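Local coordinates for molybdopterin-guanine dinucleotide biosynthesis protein A (MobA) (Archaeoglobus fulgidus, PDB 3NGW) that probably transfers a nucleotide from GTP during molybdenum cofactor biosynthesis, at residues V5-V10 and K27-V32; M16-V21 and A89-P94; W31-Y36 and Y58-I63. All blocks are in the same frame, centred on the assembly; numbering follows the deposited sequence.

Contact 1. Residues V5-V10 and K27-V32; sequences VLVGGV and KLIEWV
V5 and V7, at the end of strand 2-6 and just beyond it, face I29 and V32 of helix 28-36, and the two backbones run in opposite senses: the CA atoms of V5 and V32 lie 7.8 Å apart, those of V7 and I29 7.6 Å. At that spacing short branched side chains from both sides just meet. V5 sends its CG1 branch, anti to the backbone N (chi1 -173°), against V32, where it lies 4.1 Å from CB of V32 and 4.2 Å from CG2. Further along, V7 CG1 touches I29 CD1 at 4.2 Å. I29 suits this place because its extra carbon spans the distance: chi2 of 61° swings CD1 out to V7 from a CB that does not aim straight at it. Beta-branched V5 sits comfortably in its strand; V7 and V32 are likewise short and apolar, which lets the helix come close to the sheet. The helix belongs to the crossover linking strand 2-6 with its parallel neighbour 40-44, and V5 and V32 both also touch F43 of that strand. Beyond V7 the chain enters the glycine-rich loop characteristic of this nucleotidyltransferase family. No hydrogen bond joins the two segments, and all four touching residues are buried, so what holds helix to strand here is van der Waals contact and the exclusion of water.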
ATOM      1  N   VAL A   5       1.405   5.201   0.943  1.00 31.60           N
ATOM      2  CA  VAL A   5       0.262   4.744   0.161  1.00 22.35           C
ATOM      3  C   VAL A   5       0.645   4.620  -1.315  1.00 30.36           C
ATOM      4  O   VAL A   5       1.063   5.595  -1.940  1.00 33.57           O
ATOM      5  CB  VAL A   5      -0.930   5.717   0.319  1.00 27.65           C
ATOM      6  CG1 VAL A   5      -2.178   5.152  -0.370  1.00 25.08           C
ATOM      7  CG2 VAL A   5      -1.214   5.947   1.810  1.00 30.87           C
ATOM      8  N   LEU A   6       0.526   3.411  -1.855  1.00 28.29           N
ATOM      9  CA  LEU A   6       0.869   3.156  -3.251  1.00 30.26           C
ATOM     10  C   LEU A   6      -0.328   3.512  -4.135  1.00 32.06           C
ATOM     11  O   LEU A   6      -1.334   2.802  -4.129  1.00 40.92           O
ATOM     12  CB  LEU A   6       1.252   1.681  -3.435  1.00 25.54           C
ATOM     13  CG  LEU A   6       2.362   1.118  -2.543  1.00 32.08           C
ATOM     14  CD1 LEU A   6       2.545  -0.361  -2.831  1.00 27.93           C
ATOM     15  CD2 LEU A   6       3.665   1.861  -2.779  1.00 27.26           C
ATOM     16  N   VAL A   7      -0.217   4.603  -4.895  1.00 34.97           N
ATOM     17  CA  VAL A   7      -1.311   5.058  -5.756  1.00 34.51           C
ATOM     18  C   VAL A   7      -0.966   5.106  -7.242  1.00 35.46           C
ATOM     19  O   VAL A   7      -1.690   5.711  -8.033  1.00 39.23           O
ATOM     20  CB  VAL A   7      -1.801   6.477  -5.339  1.00 35.95           C
ATOM     21  CG1 VAL A   7      -2.036   6.529  -3.836  1.00 32.62           C
ATOM     22  CG2 VAL A   7      -0.795   7.538  -5.766  1.00 23.85           C
ATOM     23  N   GLY A   8       0.131   4.463  -7.623  1.00 39.56           N
ATOM     24  CA  GLY A   8       0.531   4.471  -9.019  1.00 52.49           C
ATOM     25  C   GLY A   8      -0.137   3.400  -9.856  1.00 55.80           C
ATOM     26  O   GLY A   8       0.102   3.287 -11.063  1.00 58.17           O
ATOM     27  N   GLY A   9      -0.977   2.605  -9.207  1.00 62.20           N
ATOM     28  CA  GLY A   9      -1.669   1.546  -9.907  1.00 71.91           C
ATOM     29  C   GLY A   9      -2.510   2.064 -11.058  1.00 75.29           C
ATOM     30  O   GLY A   9      -3.301   2.995 -10.903  1.00 77.31           O
ATOM     31  N   VAL A  10      -2.327   1.466 -12.227  1.00 82.60           N
ATOM     32  CA  VAL A  10      -3.099   1.852 -13.396  1.00 86.85           C
ATOM     33  C   VAL A  10      -4.233   0.836 -13.544  1.00 90.06           C
ATOM     34  O   VAL A  10      -3.995  -0.346 -13.794  1.00 95.41           O
ATOM     35  CB  VAL A  10      -2.218   1.869 -14.672  1.00 84.26           C
ATOM     36  CG1 VAL A  10      -1.459   0.554 -14.811  1.00 80.78           C
ATOM     37  CG2 VAL A  10      -3.087   2.116 -15.893  1.00 88.97           C
ATOM     38  N   LYS A  27     -13.784  10.028  -5.248  1.00 31.06           N
ATOM     39  CA  LYS A  27     -12.670   9.372  -5.921  1.00 37.99           C
ATOM     40  C   LYS A  27     -11.840   8.545  -4.944  1.00 35.14           C
ATOM     41  O   LYS A  27     -11.781   8.858  -3.757  1.00 42.71           O
ATOM     42  CB  LYS A  27     -11.780  10.418  -6.588  1.00 29.39           C
ATOM     43  CG  LYS A  27     -12.449  11.183  -7.709  1.00 34.00           C
ATOM     44  CD  LYS A  27     -11.449  12.099  -8.404  1.00 38.59           C
ATOM     45  CE  LYS A  27     -12.099  12.852  -9.555  1.00 43.26           C
ATOM     46  NZ  LYS A  27     -11.131  13.714 -10.294  1.00 41.16           N
ATOM     47  N   LEU A  28     -11.191   7.494  -5.433  1.00 43.71           N
ATOM     48  CA  LEU A  28     -10.381   6.674  -4.546  1.00 38.16           C
ATOM     49  C   LEU A  28      -9.226   7.445  -3.943  1.00 29.40           C
ATOM     50  O   LEU A  28      -8.878   7.225  -2.788  1.00 35.73           O
ATOM     51  CB  LEU A  28      -9.849   5.445  -5.273  1.00 38.60           C
ATOM     52  CG  LEU A  28     -10.800   4.253  -5.280  1.00 39.47           C
ATOM     53  CD1 LEU A  28     -10.120   3.097  -5.986  1.00 36.37           C
ATOM     54  CD2 LEU A  28     -11.187   3.863  -3.859  1.00 42.21           C
ATOM     55  N   ILE A  29      -8.622   8.340  -4.713  1.00 34.08           N
ATOM     56  CA  ILE A  29      -7.511   9.110  -4.169  1.00 34.42           C
ATOM     57  C   ILE A  29      -7.966   9.964  -2.983  1.00 33.03           C
ATOM     58  O   ILE A  29      -7.217  10.142  -2.025  1.00 36.31           O
ATOM     59  CB  ILE A  29      -6.859  10.017  -5.229  1.00 30.97           C
ATOM     60  CG1 ILE A  29      -5.677  10.750  -4.608  1.00 30.97           C
ATOM     61  CG2 ILE A  29      -7.881  10.985  -5.801  1.00 35.06           C
ATOM     62  CD1 ILE A  29      -4.562   9.817  -4.092  1.00 25.68           C
ATOM     63  N   GLU A  30      -9.193  10.475  -3.028  1.00 35.43           N
ATOM     64  CA  GLU A  30      -9.689  11.293  -1.927  1.00 40.26           C
ATOM     65  C   GLU A  30     -10.010  10.411  -0.725  1.00 39.24           C
ATOM     66  O   GLU A  30      -9.960  10.864   0.417  1.00 45.92           O
ATOM     67  CB  GLU A  30     -10.909  12.099  -2.378  1.00 40.90           C
ATOM     68  CG  GLU A  30     -10.634  12.813  -3.692  1.00 52.34           C
ATOM     69  CD  GLU A  30     -11.710  13.797  -4.114  1.00 55.74           C
ATOM     70  OE1 GLU A  30     -12.903  13.580  -3.791  1.00 49.19           O
ATOM     71  OE2 GLU A  30     -11.346  14.780  -4.803  1.00 47.77           O
ATOM     72  N   TRP A  31     -10.322   9.149  -0.987  1.00 35.58           N
ATOM     73  CA  TRP A  31     -10.600   8.208   0.085  1.00 34.60           C
ATOM     74  C   TRP A  31      -9.361   7.988   0.949  1.00 35.23           C
ATOM     75  O   TRP A  31      -9.429   8.103   2.170  1.00 45.94           O
ATOM     76  CB  TRP A  31     -11.035   6.863  -0.483  1.00 39.89           C
ATOM     77  CG  TRP A  31     -12.509   6.676  -0.568  1.00 43.82           C
ATOM     78  CD1 TRP A  31     -13.359   7.176  -1.520  1.00 39.53           C
ATOM     79  CD2 TRP A  31     -13.320   5.915   0.336  1.00 49.35           C
ATOM     80  NE1 TRP A  31     -14.653   6.770  -1.261  1.00 41.87           N
ATOM     81  CE2 TRP A  31     -14.656   6.001  -0.129  1.00 47.35           C
ATOM     82  CE3 TRP A  31     -13.049   5.177   1.496  1.00 52.82           C
ATOM     83  CZ2 TRP A  31     -15.715   5.362   0.529  1.00 56.13           C
ATOM     84  CZ3 TRP A  31     -14.106   4.540   2.151  1.00 51.63           C
ATOM     85  CH2 TRP A  31     -15.423   4.643   1.665  1.00 50.39           C
ATOM     86  N   VAL A  32      -8.235   7.660   0.313  1.00 35.80           N
ATOM     87  CA  VAL A  32      -6.992   7.409   1.040  1.00 38.05           C
ATOM     88  C   VAL A  32      -6.368   8.697   1.575  1.00 35.74           C
ATOM     89  O   VAL A  32      -5.688   8.683   2.596  1.00 39.23           O
ATOM     90  CB  VAL A  32      -5.962   6.624   0.162  1.00 36.82           C
ATOM     91  CG1 VAL A  32      -6.540   5.260  -0.201  1.00 28.93           C
ATOM     92  CG2 VAL A  32      -5.617   7.404  -1.101  1.00 34.28           C
TER

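Contact 2. Residues M16-V21 and A89-P94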
HETATM    1  N   MSE A  16      -9.612   2.702 -16.188  1.00 56.06           N
HETATM    2  CA  MSE A  16      -9.429   4.049 -15.662  1.00 53.72           C
HETATM    3  C   MSE A  16      -8.474   4.030 -14.474  1.00 50.43           C
HETATM    4  O   MSE A  16      -8.455   3.073 -13.702  1.00 42.62           O
HETATM    5  CB  MSE A  16     -10.768   4.641 -15.230  1.00 61.11           C
HETATM    6  CG  MSE A  16     -11.405   3.936 -14.052  1.00 78.13           C
HETATM    7 SE   MSE A  16     -12.915   4.930 -13.373  1.00108.57          SE
HETATM    8  CE  MSE A  16     -14.329   3.898 -14.213  1.00 97.60           C
ATOM      9  N   GLU A  17      -7.683   5.089 -14.330  1.00 44.92           N
ATOM     10  CA  GLU A  17      -6.732   5.165 -13.232  1.00 48.74           C
ATOM     11  C   GLU A  17      -7.425   4.953 -11.903  1.00 38.21           C
ATOM     12  O   GLU A  17      -8.509   5.478 -11.661  1.00 41.60           O
ATOM     13  CB  GLU A  17      -6.006   6.507 -13.247  1.00 55.59           C
ATOM     14  CG  GLU A  17      -4.960   6.594 -14.342  1.00 54.78           C
ATOM     15  CD  GLU A  17      -4.203   7.896 -14.318  1.00 51.10           C
ATOM     16  OE1 GLU A  17      -3.582   8.212 -13.281  1.00 61.05           O
ATOM     17  OE2 GLU A  17      -4.225   8.607 -15.342  1.00 65.63           O
ATOM     18  N   LYS A  18      -6.788   4.177 -11.040  1.00 38.01           N
ATOM     19  CA  LYS A  18      -7.359   3.864  -9.744  1.00 38.27           C
ATOM     20  C   LYS A  18      -7.790   5.085  -8.945  1.00 43.44           C
ATOM     21  O   LYS A  18      -8.845   5.079  -8.302  1.00 47.58           O
ATOM     22  CB  LYS A  18      -6.370   3.055  -8.918  1.00 32.60           C
ATOM     23  CG  LYS A  18      -6.927   1.741  -8.427  1.00 42.96           C
ATOM     24  CD  LYS A  18      -6.940   0.709  -9.528  1.00 46.31           C
ATOM     25  CE  LYS A  18      -7.165  -0.661  -8.949  1.00 41.84           C
ATOM     26  NZ  LYS A  18      -6.525  -1.700  -9.788  1.00 54.33           N
ATOM     27  N   THR A  19      -6.971   6.129  -8.980  1.00 39.52           N
ATOM     28  CA  THR A  19      -7.253   7.349  -8.236  1.00 38.03           C
ATOM     29  C   THR A  19      -8.584   7.981  -8.618  1.00 42.13           C
ATOM     30  O   THR A  19      -9.282   8.554  -7.780  1.00 39.10           O
ATOM     31  CB  THR A  19      -6.132   8.387  -8.445  1.00 37.67           C
ATOM     32  OG1 THR A  19      -6.004   8.681  -9.840  1.00 43.57           O
ATOM     33  CG2 THR A  19      -4.810   7.852  -7.933  1.00 27.45           C
ATOM     34  N   GLU A  20      -8.939   7.856  -9.888  1.00 43.66           N
ATOM     35  CA  GLU A  20     -10.168   8.441 -10.392  1.00 44.76           C
ATOM     36  C   GLU A  20     -11.438   7.620 -10.161  1.00 39.41           C
ATOM     37  O   GLU A  20     -12.542   8.130 -10.338  1.00 47.59           O
ATOM     38  CB  GLU A  20      -9.992   8.759 -11.879  1.00 38.13           C
ATOM     39  CG  GLU A  20      -8.756   9.618 -12.166  1.00 46.95           C
ATOM     40  CD  GLU A  20      -8.581  10.762 -11.161  1.00 54.31           C
ATOM     41  OE1 GLU A  20      -9.512  11.579 -11.015  1.00 50.90           O
ATOM     42  OE2 GLU A  20      -7.511  10.844 -10.517  1.00 49.60           O
ATOM     43  N   VAL A  21     -11.285   6.361  -9.764  1.00 37.54           N
ATOM     44  CA  VAL A  21     -12.434   5.495  -9.510  1.00 37.67           C
ATOM     45  C   VAL A  21     -13.387   6.126  -8.494  1.00 43.90           C
ATOM     46  O   VAL A  21     -12.961   6.613  -7.445  1.00 44.80           O
ATOM     47  CB  VAL A  21     -11.989   4.122  -8.976  1.00 45.75           C
ATOM     48  CG1 VAL A  21     -13.199   3.252  -8.688  1.00 48.62           C
ATOM     49  CG2 VAL A  21     -11.073   3.453  -9.981  1.00 50.48           C
ATOM     50  N   ALA A  89       0.354   0.583   2.175  1.00 36.61           N
ATOM     51  CA  ALA A  89      -1.052   0.344   1.946  1.00 42.06           C
ATOM     52  C   ALA A  89      -1.309   0.760   0.509  1.00 46.12           C
ATOM     53  O   ALA A  89      -0.928   1.853   0.093  1.00 50.44           O
ATOM     54  CB  ALA A  89      -1.888   1.168   2.896  1.00 30.89           C
ATOM     55  N   ALA A  90      -1.929  -0.119  -0.263  1.00 44.71           N
ATOM     56  CA  ALA A  90      -2.219   0.208  -1.642  1.00 39.94           C
ATOM     57  C   ALA A  90      -3.569   0.905  -1.716  1.00 40.99           C
ATOM     58  O   ALA A  90      -4.459   0.653  -0.900  1.00 44.03           O
ATOM     59  CB  ALA A  90      -2.219  -1.047  -2.477  1.00 31.44           C
ATOM     60  N   ILE A  91      -3.703   1.797  -2.687  1.00 31.28           N
ATOM     61  CA  ILE A  91      -4.937   2.526  -2.899  1.00 34.51           C
ATOM     62  C   ILE A  91      -6.041   1.541  -3.270  1.00 38.09           C
ATOM     63  O   ILE A  91      -7.218   1.846  -3.116  1.00 42.44           O
ATOM     64  CB  ILE A  91      -4.777   3.539  -4.044  1.00 31.86           C
ATOM     65  CG1 ILE A  91      -5.991   4.456  -4.106  1.00 34.64           C
ATOM     66  CG2 ILE A  91      -4.624   2.801  -5.366  1.00 33.20           C
ATOM     67  CD1 ILE A  91      -5.805   5.659  -5.020  1.00 27.90           C
ATOM     68  N   ASP A  92      -5.646   0.366  -3.757  1.00 40.83           N
ATOM     69  CA  ASP A  92      -6.590  -0.670  -4.161  1.00 43.57           C
ATOM     70  C   ASP A  92      -7.442  -1.148  -2.991  1.00 43.19           C
ATOM     71  O   ASP A  92      -8.486  -1.767  -3.190  1.00 49.93           O
ATOM     72  CB  ASP A  92      -5.851  -1.869  -4.763  1.00 47.20           C
ATOM     73  CG  ASP A  92      -4.923  -1.479  -5.902  1.00 55.68           C
ATOM     74  OD1 ASP A  92      -3.969  -0.702  -5.666  1.00 55.90           O
ATOM     75  OD2 ASP A  92      -5.139  -1.956  -7.036  1.00 61.00           O
HETATM   76  N   MSE A  93      -6.988  -0.876  -1.774  1.00 38.19           N
HETATM   77  CA  MSE A  93      -7.717  -1.260  -0.569  1.00 40.39           C
HETATM   78  C   MSE A  93      -8.200   0.029   0.112  1.00 36.83           C
HETATM   79  O   MSE A  93      -7.501   0.595   0.950  1.00 39.90           O
HETATM   80  CB  MSE A  93      -6.789  -2.054   0.360  1.00 33.01           C
HETATM   81  CG  MSE A  93      -6.444  -3.443  -0.162  1.00 38.88           C
HETATM   82 SE   MSE A  93      -5.039  -4.375   0.807  1.00 55.12          SE
HETATM   83  CE  MSE A  93      -3.556  -4.033  -0.397  1.00 44.57           C
ATOM     84  N   PRO A  94      -9.401   0.508  -0.247  1.00 31.00           N
ATOM     85  CA  PRO A  94      -9.962   1.735   0.324  1.00 37.51           C
ATOM     86  C   PRO A  94     -10.614   1.607   1.697  1.00 42.26           C
ATOM     87  O   PRO A  94     -10.938   2.618   2.316  1.00 38.79           O
ATOM     88  CB  PRO A  94     -10.975   2.152  -0.722  1.00 31.17           C
ATOM     89  CG  PRO A  94     -11.554   0.832  -1.094  1.00 31.37           C
ATOM     90  CD  PRO A  94     -10.301  -0.020  -1.286  1.00 32.75           C
TER
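K18 and T19, in a short 3-10 turn, meet I91 and D92, the two central residues of a type I beta turn that ends strand 86-90. The apolar part centres on I91. Its CG2 methyl rests against the aliphatic base of K18, 4.0 Å from CB and equally far from CG. With CG1 anti to the backbone N (chi1 -171°) and the chain extended at chi2, CD1 reaches T19 CG2 at 3.8 Å.

The charged part lies at the other end of K18. A bend at chi2 (78°) carries the chain across D92, whose OD2 is 3.1 Å from NZ in a salt bridge with a weak hydrogen bond. OD2 is just as close to K18 CE, so it lies beside the last bond of the lysine. The remaining polar contact is local: T19 OG1 gives a 2.7 Å hydrogen bond to E20 OE2, met on the anti side, 25° out of the carboxylate plane, while CG2 is the branch that faces I91. E20 OE2 also pairs with R57.

K18 closes the glycine-rich signature loop of MobA-like transferases and D92 begins an Asp-x-Pro sequence, consistent with the nucleotide- and metal-binding end of the sheet. D184, about 7 Å from the K18 side chain, binds calcium in this protein, though no ion is bound there in this chain. Ordinary methyl contacts and one weak ionic bond thus join the turns, leaving the amine near the carboxylates of D92 and D184.

Contact 3. Residues W31-Y36 and Y58-I63; sequences WVLEKY and YEAEFI
The Rossmann-like alpha/beta sheet of this GT-A nucleotidyltransferase domain ends at strand 62-63, and the loop leading into that strand meets helix 28-36 where L33 packs on Y58 and A60. The helix lies in the crossover from strand 2-6 to strand 40-44, whereas the loop closes the next crossover, from strand 40-44 through helix 48-55, so the contact joins two consecutive units of the fold on one side of the sheet. F43 of strand 40-44 is touched by both L33 and A60 and lies beneath the junction.

L33 carries the contact with both of its methyl groups. CD2 sits over one face of the Y58 ring in a CH-pi interaction, 3.6 Å from the ring centroid and 19° off the normal, and the two side chains cross at about a right angle. CD1 turns instead to A60, 4.3 Å from its CB. A forked leucine suits this double task, its unstaggered chi1 of -122° placing one methyl at the ring and the other at the alanine, whose small size allows the loop to pass near the helix.

Y58 suits a partly exposed place, offering a flat apolar face to the leucine and a polar end to the helix. Its OH hydrogen bonds to OE2 of E30, three residues before L33, which ties down the far end of the ring. The methyl lies nearer the root of that ring: L33 CD2 is 3.4 Å from Y58 CG but 4.1 Å from CE1.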
ATOM      1  N   TRP A  31     -10.322   9.149  -0.987  1.00 35.58           N
ATOM      2  CA  TRP A  31     -10.600   8.208   0.085  1.00 34.60           C
ATOM      3  C   TRP A  31      -9.361   7.988   0.949  1.00 35.23           C
ATOM      4  O   TRP A  31      -9.429   8.103   2.170  1.00 45.94           O
ATOM      5  CB  TRP A  31     -11.035   6.863  -0.483  1.00 39.89           C
ATOM      6  CG  TRP A  31     -12.509   6.676  -0.568  1.00 43.82           C
ATOM      7  CD1 TRP A  31     -13.359   7.176  -1.520  1.00 39.53           C
ATOM      8  CD2 TRP A  31     -13.320   5.915   0.336  1.00 49.35           C
ATOM      9  NE1 TRP A  31     -14.653   6.770  -1.261  1.00 41.87           N
ATOM     10  CE2 TRP A  31     -14.656   6.001  -0.129  1.00 47.35           C
ATOM     11  CE3 TRP A  31     -13.049   5.177   1.496  1.00 52.82           C
ATOM     12  CZ2 TRP A  31     -15.715   5.362   0.529  1.00 56.13           C
ATOM     13  CZ3 TRP A  31     -14.106   4.540   2.151  1.00 51.63           C
ATOM     14  CH2 TRP A  31     -15.423   4.643   1.665  1.00 50.39           C
ATOM     15  N   VAL A  32      -8.235   7.660   0.313  1.00 35.80           N
ATOM     16  CA  VAL A  32      -6.992   7.409   1.040  1.00 38.05           C
ATOM     17  C   VAL A  32      -6.368   8.697   1.575  1.00 35.74           C
ATOM     18  O   VAL A  32      -5.688   8.683   2.596  1.00 39.23           O
ATOM     19  CB  VAL A  32      -5.962   6.624   0.162  1.00 36.82           C
ATOM     20  CG1 VAL A  32      -6.540   5.260  -0.201  1.00 28.93           C
ATOM     21  CG2 VAL A  32      -5.617   7.404  -1.101  1.00 34.28           C
ATOM     22  N   LEU A  33      -6.616   9.806   0.891  1.00 36.03           N
ATOM     23  CA  LEU A  33      -6.113  11.101   1.320  1.00 35.11           C
ATOM     24  C   LEU A  33      -6.682  11.366   2.713  1.00 39.09           C
ATOM     25  O   LEU A  33      -5.934  11.613   3.658  1.00 37.76           O
ATOM     26  CB  LEU A  33      -6.568  12.177   0.333  1.00 35.27           C
ATOM     27  CG  LEU A  33      -5.548  13.060  -0.400  1.00 37.29           C
ATOM     28  CD1 LEU A  33      -4.223  12.362  -0.568  1.00 26.76           C
ATOM     29  CD2 LEU A  33      -6.125  13.452  -1.766  1.00 33.88           C
ATOM     30  N   GLU A  34      -8.008  11.286   2.837  1.00 37.43           N
ATOM     31  CA  GLU A  34      -8.701  11.491   4.115  1.00 36.48           C
ATOM     32  C   GLU A  34      -8.269  10.514   5.189  1.00 33.62           C
ATOM     33  O   GLU A  34      -7.971  10.906   6.313  1.00 36.77           O
ATOM     34  CB  GLU A  34     -10.213  11.311   3.947  1.00 33.51           C
ATOM     35  CG  GLU A  34     -10.944  12.466   3.336  1.00 47.80           C
ATOM     36  CD  GLU A  34     -12.418  12.150   3.081  1.00 43.73           C
ATOM     37  OE1 GLU A  34     -13.055  11.499   3.939  1.00 33.99           O
ATOM     38  OE2 GLU A  34     -12.937  12.573   2.028  1.00 40.31           O
ATOM     39  N   LYS A  35      -8.268   9.235   4.830  1.00 37.04           N
ATOM     40  CA  LYS A  35      -7.931   8.156   5.757  1.00 36.12           C
ATOM     41  C   LYS A  35      -6.525   8.197   6.370  1.00 35.55           C
ATOM     42  O   LYS A  35      -6.354   7.854   7.537  1.00 41.22           O
ATOM     43  CB  LYS A  35      -8.150   6.803   5.062  1.00 35.91           C
ATOM     44  CG  LYS A  35      -7.760   5.596   5.904  1.00 30.06           C
ATOM     45  CD  LYS A  35      -7.844   4.285   5.131  1.00 43.64           C
ATOM     46  CE  LYS A  35      -9.269   3.779   4.973  1.00 43.06           C
ATOM     47  NZ  LYS A  35     -10.059   4.637   4.067  1.00 61.74           N
ATOM     48  N   TYR A  36      -5.541   8.644   5.596  1.00 34.20           N
ATOM     49  CA  TYR A  36      -4.159   8.669   6.046  1.00 32.85           C
ATOM     50  C   TYR A  36      -3.585  10.042   6.355  1.00 33.82           C
ATOM     51  O   TYR A  36      -2.412  10.151   6.726  1.00 29.70           O
ATOM     52  CB  TYR A  36      -3.273   7.985   4.993  1.00 37.49           C
ATOM     53  CG  TYR A  36      -3.677   6.556   4.684  1.00 28.18           C
ATOM     54  CD1 TYR A  36      -3.555   5.548   5.648  1.00 32.09           C
ATOM     55  CD2 TYR A  36      -4.221   6.223   3.447  1.00 29.09           C
ATOM     56  CE1 TYR A  36      -3.972   4.239   5.383  1.00 29.14           C
ATOM     57  CE2 TYR A  36      -4.644   4.926   3.171  1.00 33.43           C
ATOM     58  CZ  TYR A  36      -4.520   3.940   4.143  1.00 35.25           C
ATOM     59  OH  TYR A  36      -4.963   2.666   3.874  1.00 35.74           O
ATOM     60  N   TYR A  58      -4.078  18.200  -4.873  1.00 36.90           N
ATOM     61  CA  TYR A  58      -4.153  18.062  -3.427  1.00 32.84           C
ATOM     62  C   TYR A  58      -2.852  18.445  -2.739  1.00 33.97           C
ATOM     63  O   TYR A  58      -1.768  18.207  -3.264  1.00 40.32           O
ATOM     64  CB  TYR A  58      -4.477  16.611  -3.085  1.00 31.33           C
ATOM     65  CG  TYR A  58      -5.622  16.040  -3.882  1.00 29.50           C
ATOM     66  CD1 TYR A  58      -6.920  16.455  -3.653  1.00 25.36           C
ATOM     67  CD2 TYR A  58      -5.407  15.084  -4.868  1.00 31.69           C
ATOM     68  CE1 TYR A  58      -7.977  15.934  -4.384  1.00 34.03           C
ATOM     69  CE2 TYR A  58      -6.466  14.551  -5.610  1.00 25.30           C
ATOM     70  CZ  TYR A  58      -7.742  14.980  -5.363  1.00 31.92           C
ATOM     71  OH  TYR A  58      -8.805  14.484  -6.080  1.00 33.13           O
ATOM     72  N   GLU A  59      -2.976  19.033  -1.555  1.00 29.67           N
ATOM     73  CA  GLU A  59      -1.835  19.433  -0.757  1.00 28.17           C
ATOM     74  C   GLU A  59      -1.432  18.224   0.087  1.00 31.97           C
ATOM     75  O   GLU A  59      -1.963  18.022   1.184  1.00 34.79           O
ATOM     76  CB  GLU A  59      -2.237  20.571   0.169  1.00 40.63           C
ATOM     77  CG  GLU A  59      -1.093  21.323   0.801  1.00 54.35           C
ATOM     78  CD  GLU A  59      -0.683  22.521  -0.031  1.00 76.72           C
ATOM     79  OE1 GLU A  59      -0.150  22.307  -1.146  1.00 81.10           O
ATOM     80  OE2 GLU A  59      -0.904  23.672   0.425  1.00 77.79           O
ATOM     81  N   ALA A  60      -0.518  17.408  -0.435  1.00 33.02           N
ATOM     82  CA  ALA A  60      -0.033  16.217   0.264  1.00 30.27           C
ATOM     83  C   ALA A  60       1.356  15.924  -0.270  1.00 31.33           C
ATOM     84  O   ALA A  60       1.778  16.529  -1.244  1.00 41.88           O
ATOM     85  CB  ALA A  60      -0.964  15.028   0.010  1.00 20.88           C
ATOM     86  N   GLU A  61       2.067  15.009   0.369  1.00 28.08           N
ATOM     87  CA  GLU A  61       3.414  14.665  -0.056  1.00 27.12           C
ATOM     88  C   GLU A  61       3.395  13.543  -1.111  1.00 29.67           C
ATOM     89  O   GLU A  61       3.137  12.385  -0.788  1.00 35.15           O
ATOM     90  CB  GLU A  61       4.218  14.242   1.182  1.00 39.36           C
ATOM     91  CG  GLU A  61       5.663  13.822   0.932  1.00 57.92           C
ATOM     92  CD  GLU A  61       6.676  14.915   1.261  1.00 62.26           C
ATOM     93  OE1 GLU A  61       6.583  16.007   0.666  1.00 69.32           O
ATOM     94  OE2 GLU A  61       7.564  14.674   2.108  1.00 60.08           O
ATOM     95  N   PHE A  62       3.646  13.892  -2.371  1.00 30.22           N
ATOM     96  CA  PHE A  62       3.672  12.908  -3.448  1.00 28.82           C
ATOM     97  C   PHE A  62       5.092  12.652  -3.897  1.00 35.65           C
ATOM     98  O   PHE A  62       5.791  13.568  -4.323  1.00 38.99           O
ATOM     99  CB  PHE A  62       2.847  13.369  -4.651  1.00 27.48           C
ATOM    100  CG  PHE A  62       1.389  13.500  -4.364  1.00 33.18           C
ATOM    101  CD1 PHE A  62       0.824  14.755  -4.151  1.00 33.50           C
ATOM    102  CD2 PHE A  62       0.585  12.373  -4.261  1.00 23.39           C
ATOM    103  CE1 PHE A  62      -0.523  14.896  -3.844  1.00 25.13           C
ATOM    104  CE2 PHE A  62      -0.767  12.498  -3.954  1.00 40.57           C
ATOM    105  CZ  PHE A  62      -1.323  13.771  -3.739  1.00 35.87           C
ATOM    106  N   ILE A  63       5.515  11.398  -3.805  1.00 34.95           N
ATOM    107  CA  ILE A  63       6.867  11.024  -4.191  1.00 40.02           C
ATOM    108  C   ILE A  63       6.850   9.950  -5.291  1.00 41.44           C
ATOM    109  O   ILE A  63       5.788   9.458  -5.675  1.00 38.22           O
ATOM    110  CB  ILE A  63       7.650  10.522  -2.948  1.00 33.15           C
ATOM    111  CG1 ILE A  63       7.001   9.255  -2.378  1.00 33.90           C
ATOM    112  CG2 ILE A  63       7.642  11.606  -1.871  1.00 31.22           C
ATOM    113  CD1 ILE A  63       7.803   8.601  -1.268  1.00 27.80           C
TER

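Contacts 1 and 2 have centres about 4 Å apart; contact 3 lies about 8 Å from contact 1 and about 12 Å from contact 2. Helix 28-36 serves both contact 1 and contact 3, which share W31 and V32. Strands 2-6 and 86-90 are neighbours in the large sheet. Along the chain the segments of contacts 1 and 2 alternate, and contact 3 spans 31-63 before the chain returns at 89-94. A salt bridge from K27 to E20 ties contact 1 to contact 2. The three thus run from edge strand 62-63 across helix 28-36 to strands 2-6 and 86-90, packing one helix against strand and loop beside the glycine-rich loop that probably binds the nucleotide.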